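Local coordinates for protein 4-hydroxybutyrate CoA-transferase (Porphyromonas gingivalis, PDB 3D3U) that probably transfers coenzyme A from an acyl-CoA to a carboxylate such as acetate or 4-hydroxybutyrate, at residues N296-I301 and F341-K346; N157-F162 and E179-I184. All blocks are in the same frame, centred on the assembly; numbering follows the deposited sequence.

Interaction 1: N296-I301 and F341-K346; sequences NNPDVI and FLRGAK
Asn296 meets Phe341 where two helices of the C-terminal half pack against each other, the N-terminal turn of helix 298-303 lying on the last turns of helix 338-345. The side chains of this pair cross at about a right angle, with OD1 of Asn296 3.8 Å from CE2 of Phe341 and the amide and ring planes 72° apart. The other end of that amide is held elsewhere: ND2 of Asn296 is hydrogen-bonded to Glu239 and to Asp340, the residue just before Phe341.

Asn297 occupies the N-cap of helix 298-303, and its carbonyl oxygen accepts the first turn's backbone bond from Ile301 N. Pro298 follows at the point of closest backbone approach, its CA only 3.6 Å from CA of Gly344. With no side chain on the glycine, the helices come together main chain to main chain, and CA of Gly344 makes a CA-H...O contact with Pro298 O. The proline ring also reaches the base of Arg343, CG lying 4.1 Å from CB of the arginine.

Ile301 touches the second helix with both of its branches. CG2, anti to the backbone N, rests against the carbonyl of Gly344, whereas CG1 comes up to CE1 of Phe341 and sets CD1 over one ring face, the two side chains crossing at about a right angle. This CH-pi contact places Ile301 CD1 3.8 Å from the Phe341 ring centroid, 20° off the ring normal and displaced toward CD1 and CE1.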
loop_
_atom_site.group_PDB
_atom_site.type_symbol
_atom_site.label_atom_id
_atom_site.label_comp_id
_atom_site.label_asym_id
_atom_site.label_seq_id
_atom_site.Cartn_x
_atom_site.Cartn_y
_atom_site.Cartn_z
ATOM N N ASN A 296 0.493 3.924 -8.965
ATOM C CA ASN A 296 0.150 2.599 -9.404
ATOM C C ASN A 296 -0.235 2.524 -10.840
ATOM O O ASN A 296 -0.637 1.452 -11.350
ATOM C CB ASN A 296 -0.991 2.033 -8.597
ATOM C CG ASN A 296 -0.512 1.352 -7.288
ATOM O OD1 ASN A 296 0.226 1.975 -6.468
ATOM N ND2 ASN A 296 -0.954 0.069 -7.074
ATOM N N ASN A 297 -0.131 3.650 -11.517
ATOM C CA ASN A 297 -0.445 3.681 -12.904
ATOM C C ASN A 297 0.712 3.045 -13.713
ATOM O O ASN A 297 1.832 3.544 -13.666
ATOM C CB ASN A 297 -0.685 5.116 -13.335
ATOM C CG ASN A 297 -1.239 5.172 -14.721
ATOM O OD1 ASN A 297 -0.520 4.900 -15.727
ATOM N ND2 ASN A 297 -2.571 5.388 -14.794
ATOM N N PRO A 298 0.466 1.935 -14.426
ATOM C CA PRO A 298 1.531 1.204 -15.116
ATOM C C PRO A 298 2.372 2.093 -16.023
ATOM O O PRO A 298 3.596 1.869 -16.255
ATOM C CB PRO A 298 0.734 0.216 -15.963
ATOM C CG PRO A 298 -0.480 -0.063 -15.153
ATOM C CD PRO A 298 -0.846 1.271 -14.601
ATOM N N ASP A 299 1.692 3.111 -16.539
ATOM C CA ASP A 299 2.312 4.155 -17.328
ATOM C C ASP A 299 3.320 4.950 -16.538
ATOM O O ASP A 299 4.403 5.195 -17.022
ATOM C CB ASP A 299 1.254 5.136 -17.634
ATOM C CG ASP A 299 1.173 5.421 -19.031
ATOM O OD1 ASP A 299 0.622 4.474 -19.712
ATOM O OD2 ASP A 299 1.621 6.545 -19.466
ATOM N N VAL A 300 2.966 5.390 -15.333
ATOM C CA VAL A 300 3.968 6.058 -14.523
ATOM C C VAL A 300 5.006 5.131 -14.026
ATOM O O VAL A 300 6.183 5.445 -14.153
ATOM C CB VAL A 300 3.462 6.784 -13.265
ATOM C CG1 VAL A 300 4.590 7.705 -12.741
ATOM C CG2 VAL A 300 2.208 7.612 -13.570
ATOM N N ILE A 301 4.592 4.016 -13.429
ATOM C CA ILE A 301 5.522 2.945 -13.090
ATOM C C ILE A 301 6.535 2.714 -14.203
ATOM O O ILE A 301 7.782 2.653 -14.008
ATOM C CB ILE A 301 4.773 1.695 -12.828
ATOM C CG1 ILE A 301 4.030 1.819 -11.478
ATOM C CG2 ILE A 301 5.727 0.558 -12.717
ATOM C CD1 ILE A 301 2.899 0.812 -11.302
ATOM N N PHE A 341 1.587 -3.198 -10.558
ATOM C CA PHE A 341 3.027 -3.299 -10.632
ATOM C C PHE A 341 3.568 -4.417 -11.530
ATOM O O PHE A 341 4.586 -4.239 -12.151
ATOM C CB PHE A 341 3.590 -3.382 -9.235
ATOM C CG PHE A 341 3.811 -2.079 -8.635
ATOM C CD1 PHE A 341 4.849 -1.278 -9.066
ATOM C CD2 PHE A 341 3.002 -1.612 -7.642
ATOM C CE1 PHE A 341 5.095 -0.037 -8.532
ATOM C CE2 PHE A 341 3.235 -0.307 -7.057
ATOM C CZ PHE A 341 4.278 0.437 -7.482
ATOM N N LEU A 342 2.883 -5.554 -11.647
ATOM C CA LEU A 342 3.236 -6.525 -12.710
ATOM C C LEU A 342 3.377 -5.897 -14.080
ATOM O O LEU A 342 4.420 -6.087 -14.742
ATOM C CB LEU A 342 2.201 -7.655 -12.838
ATOM C CG LEU A 342 2.573 -9.079 -12.414
ATOM C CD1 LEU A 342 2.907 -9.132 -10.846
ATOM C CD2 LEU A 342 1.462 -10.123 -12.828
ATOM N N ARG A 343 2.284 -5.211 -14.471
ATOM C CA ARG A 343 2.030 -4.581 -15.764
ATOM C C ARG A 343 3.062 -3.442 -16.018
ATOM O O ARG A 343 3.665 -3.302 -17.097
ATOM C CB ARG A 343 0.580 -3.962 -15.728
ATOM C CG ARG A 343 -0.748 -4.847 -15.944
ATOM C CD ARG A 343 -2.076 -4.016 -16.396
ATOM N NE ARG A 343 -2.158 -3.779 -17.856
ATOM C CZ ARG A 343 -2.190 -4.786 -18.776
ATOM N NH1 ARG A 343 -2.236 -4.580 -20.117
ATOM N NH2 ARG A 343 -2.151 -6.056 -18.329
ATOM N N GLY A 344 3.208 -2.626 -14.975
ATOM C CA GLY A 344 3.993 -1.466 -15.008
ATOM C C GLY A 344 5.416 -1.872 -14.956
ATOM O O GLY A 344 6.235 -1.210 -15.615
ATOM N N ALA A 345 5.770 -2.943 -14.224
ATOM C CA ALA A 345 7.173 -3.488 -14.329
ATOM C C ALA A 345 7.508 -3.939 -15.741
ATOM O O ALA A 345 8.688 -3.866 -16.149
ATOM C CB ALA A 345 7.478 -4.603 -13.369
ATOM N N LYS A 346 6.485 -4.366 -16.488
ATOM C CA LYS A 346 6.712 -4.947 -17.792
ATOM C C LYS A 346 6.851 -3.908 -18.837
ATOM O O LYS A 346 7.222 -4.261 -19.925
ATOM C CB LYS A 346 5.748 -6.108 -18.125
ATOM C CG LYS A 346 5.851 -7.285 -16.906
ATOM C CD LYS A 346 6.309 -8.650 -17.440
ATOM C CE LYS A 346 7.583 -8.508 -18.330
ATOM N NZ LYS A 346 7.544 -9.435 -19.519
#

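Interaction 2: N157-F162 and E179-I184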
loop_
_atom_site.group_PDB
_atom_site.type_symbol
_atom_site.label_atom_id
_atom_site.label_comp_id
_atom_site.label_asym_id
_atom_site.label_seq_id
_atom_site.Cartn_x
_atom_site.Cartn_y
_atom_site.Cartn_z
ATOM N N ASN A 157 -3.536 16.617 13.246
ATOM C CA ASN A 157 -2.816 15.918 14.215
ATOM C C ASN A 157 -1.402 16.467 14.381
ATOM O O ASN A 157 -0.567 16.542 13.416
ATOM C CB ASN A 157 -2.869 14.453 13.940
ATOM C CG ASN A 157 -2.469 13.642 15.137
ATOM O OD1 ASN A 157 -1.852 14.177 16.097
ATOM N ND2 ASN A 157 -2.749 12.335 15.091
ATOM N N LYS A 158 -1.177 16.930 15.623
ATOM C CA LYS A 158 0.135 17.454 16.055
ATOM C C LYS A 158 1.219 16.372 15.953
ATOM O O LYS A 158 2.371 16.697 15.769
ATOM C CB LYS A 158 0.091 18.187 17.425
ATOM C CG LYS A 158 -0.386 19.654 17.193
ATOM C CD LYS A 158 -0.191 20.721 18.328
ATOM C CE LYS A 158 -0.965 22.078 18.013
ATOM N NZ LYS A 158 -2.243 21.824 17.181
ATOM N N GLN A 159 0.809 15.095 15.993
ATOM C CA GLN A 159 1.710 13.974 15.809
ATOM C C GLN A 159 1.873 13.518 14.325
ATOM O O GLN A 159 2.866 12.821 14.006
ATOM C CB GLN A 159 1.212 12.783 16.625
ATOM C CG GLN A 159 2.208 12.156 17.570
ATOM C CD GLN A 159 1.863 12.584 18.943
ATOM O OE1 GLN A 159 1.859 11.790 19.919
ATOM N NE2 GLN A 159 1.481 13.873 19.042
ATOM N N MET A 160 0.922 13.834 13.430
ATOM C CA MET A 160 1.014 13.356 12.005
ATOM C C MET A 160 2.232 14.002 11.380
ATOM O O MET A 160 2.313 15.218 11.411
ATOM C CB MET A 160 -0.229 13.748 11.159
ATOM C CG MET A 160 -0.122 13.286 9.699
ATOM S SD MET A 160 0.010 11.433 9.519
ATOM C CE MET A 160 -1.566 10.861 10.011
ATOM N N PRO A 161 3.174 13.235 10.845
ATOM C CA PRO A 161 4.328 13.782 10.126
ATOM C C PRO A 161 4.003 14.554 8.845
ATOM O O PRO A 161 2.983 14.332 8.217
ATOM C CB PRO A 161 5.118 12.518 9.722
ATOM C CG PRO A 161 4.251 11.474 9.868
ATOM C CD PRO A 161 3.248 11.774 10.894
ATOM N N PHE A 162 4.914 15.407 8.449
ATOM C CA PHE A 162 4.722 16.220 7.316
ATOM C C PHE A 162 5.625 15.670 6.288
ATOM O O PHE A 162 6.842 15.722 6.465
ATOM C CB PHE A 162 5.168 17.664 7.612
ATOM C CG PHE A 162 4.698 18.675 6.569
ATOM C CD1 PHE A 162 5.441 18.911 5.399
ATOM C CD2 PHE A 162 3.518 19.374 6.744
ATOM C CE1 PHE A 162 5.028 19.818 4.435
ATOM C CE2 PHE A 162 3.109 20.288 5.772
ATOM C CZ PHE A 162 3.879 20.493 4.619
ATOM N N GLU A 179 -8.812 19.701 15.962
ATOM C CA GLU A 179 -7.398 19.644 16.385
ATOM C C GLU A 179 -7.175 18.544 17.366
ATOM O O GLU A 179 -7.810 18.522 18.379
ATOM C CB GLU A 179 -6.774 20.924 16.955
ATOM C CG GLU A 179 -7.633 22.049 17.345
ATOM C CD GLU A 179 -6.843 23.307 17.067
ATOM O OE1 GLU A 179 -7.315 24.431 17.345
ATOM O OE2 GLU A 179 -5.707 23.151 16.571
ATOM N N VAL A 180 -6.276 17.621 17.057
ATOM C CA VAL A 180 -5.856 16.736 18.070
ATOM C C VAL A 180 -4.418 16.446 18.130
ATOM O O VAL A 180 -3.599 16.955 17.372
ATOM C CB VAL A 180 -6.676 15.445 18.086
ATOM C CG1 VAL A 180 -8.036 15.745 18.868
ATOM C CG2 VAL A 180 -6.872 14.808 16.694
ATOM N N ASP A 181 -4.155 15.665 19.145
ATOM C CA ASP A 181 -2.869 15.188 19.482
ATOM C C ASP A 181 -2.864 13.733 20.078
ATOM O O ASP A 181 -3.557 13.416 21.100
ATOM C CB ASP A 181 -2.198 16.167 20.395
ATOM C CG ASP A 181 -0.784 15.815 20.562
ATOM O OD1 ASP A 181 -0.453 14.686 20.129
ATOM O OD2 ASP A 181 0.069 16.546 21.080
ATOM N N GLU A 182 -2.161 12.848 19.369
ATOM C CA GLU A 182 -2.331 11.405 19.520
ATOM C C GLU A 182 -1.404 10.677 18.520
ATOM O O GLU A 182 -1.389 11.002 17.334
ATOM C CB GLU A 182 -3.819 10.955 19.449
ATOM C CG GLU A 182 -4.521 10.781 20.815
ATOM C CD GLU A 182 -5.232 9.358 21.070
ATOM O OE1 GLU A 182 -5.867 8.685 20.129
ATOM O OE2 GLU A 182 -5.200 8.894 22.290
ATOM N N PRO A 183 -0.634 9.698 19.018
ATOM C CA PRO A 183 0.448 9.047 18.248
ATOM C C PRO A 183 -0.086 8.178 17.095
ATOM O O PRO A 183 -1.095 7.481 17.213
ATOM C CB PRO A 183 1.107 8.146 19.279
ATOM C CG PRO A 183 -0.003 7.805 20.273
ATOM C CD PRO A 183 -0.803 9.079 20.360
ATOM N N ILE A 184 0.585 8.210 15.961
ATOM C CA ILE A 184 0.064 7.625 14.784
ATOM C C ILE A 184 0.149 6.132 14.950
ATOM O O ILE A 184 1.197 5.633 15.104
ATOM C CB ILE A 184 0.927 8.190 13.706
ATOM C CG1 ILE A 184 0.539 9.665 13.556
ATOM C CG2 ILE A 184 0.866 7.346 12.430
ATOM C CD1 ILE A 184 -0.639 9.938 12.626
#
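The flat amide of Asn157 meets the chain of Glu182 at its edge: ND2 donates to Glu182 O at 2.9 Å, with the acceptor close to the amide plane and the bond nearly straight at 160°. At the other end of the group, Asn157 OD1 accepts from the backbone N of Gln159 at 2.8 Å, forming an Asx turn; this donor stands above the carbonyl plane, 50° out of it. One side chain thus shapes its own turn and fastens the neighbouring segment. With CG anti to the backbone N, the amide is carried toward the carbonyl of Glu182. The second pair of flat groups, the amide of Gln159 and the carboxylate of Asp181, is set almost perpendicular, with planes 82° apart; the modelled approach of NE2 to OD1 is very short, so its detail is doubtful.

Backbone pairing accompanies these side chains. Asn157 and Val180 form a parallel bridge, and Lys158 N donates to Val180 O at 3.0 Å. Lys158 then extends beside Glu179, both side chains pointing the same way, in a long salt bridge of 3.8 Å between NZ and OE2; the glutamate is held more firmly by Tyr7 and Arg8. Further along, CB of Gln159 also lies against Glu182 O, and Ile184 directs its CG1 branch toward Met160 and Pro161. CG1 approaches CD of Pro161; CD1 lies beside Met160, but too tightly in the model for the detail to be trusted.

The contact closes the C-terminal ends of strands 151-157 and 176-180, the latter at the margin of the parallel sheet. Met160 and Ile184 both reach strand 119-125 at Gln123, while Ile184 touches Tyr278 and Pro161 touches Val281, both on helix 275-281.

Overall arrangement
The two interactions lie in different halves of the chain, interaction 2 in the N-terminal family region and interaction 1 in the C-terminal one, on opposite sides of the chain's centre. Their centres are about 33 Å apart and their nearest atoms about 19 Å, so they do not touch. They also follow in series: 157-162 and 179-184 pair before 296-301 begins. Interaction 1 is a buried helix-helix contact, its centre about 14 Å from the centre of the chain, beside strand 307-311 of the mixed sheet; interaction 2, centred about 21 Å from it, is a partly exposed turn at the margin of the parallel sheet. Strand 164-165, soon after 157-162, joins that mixed sheet beside strand 287-289.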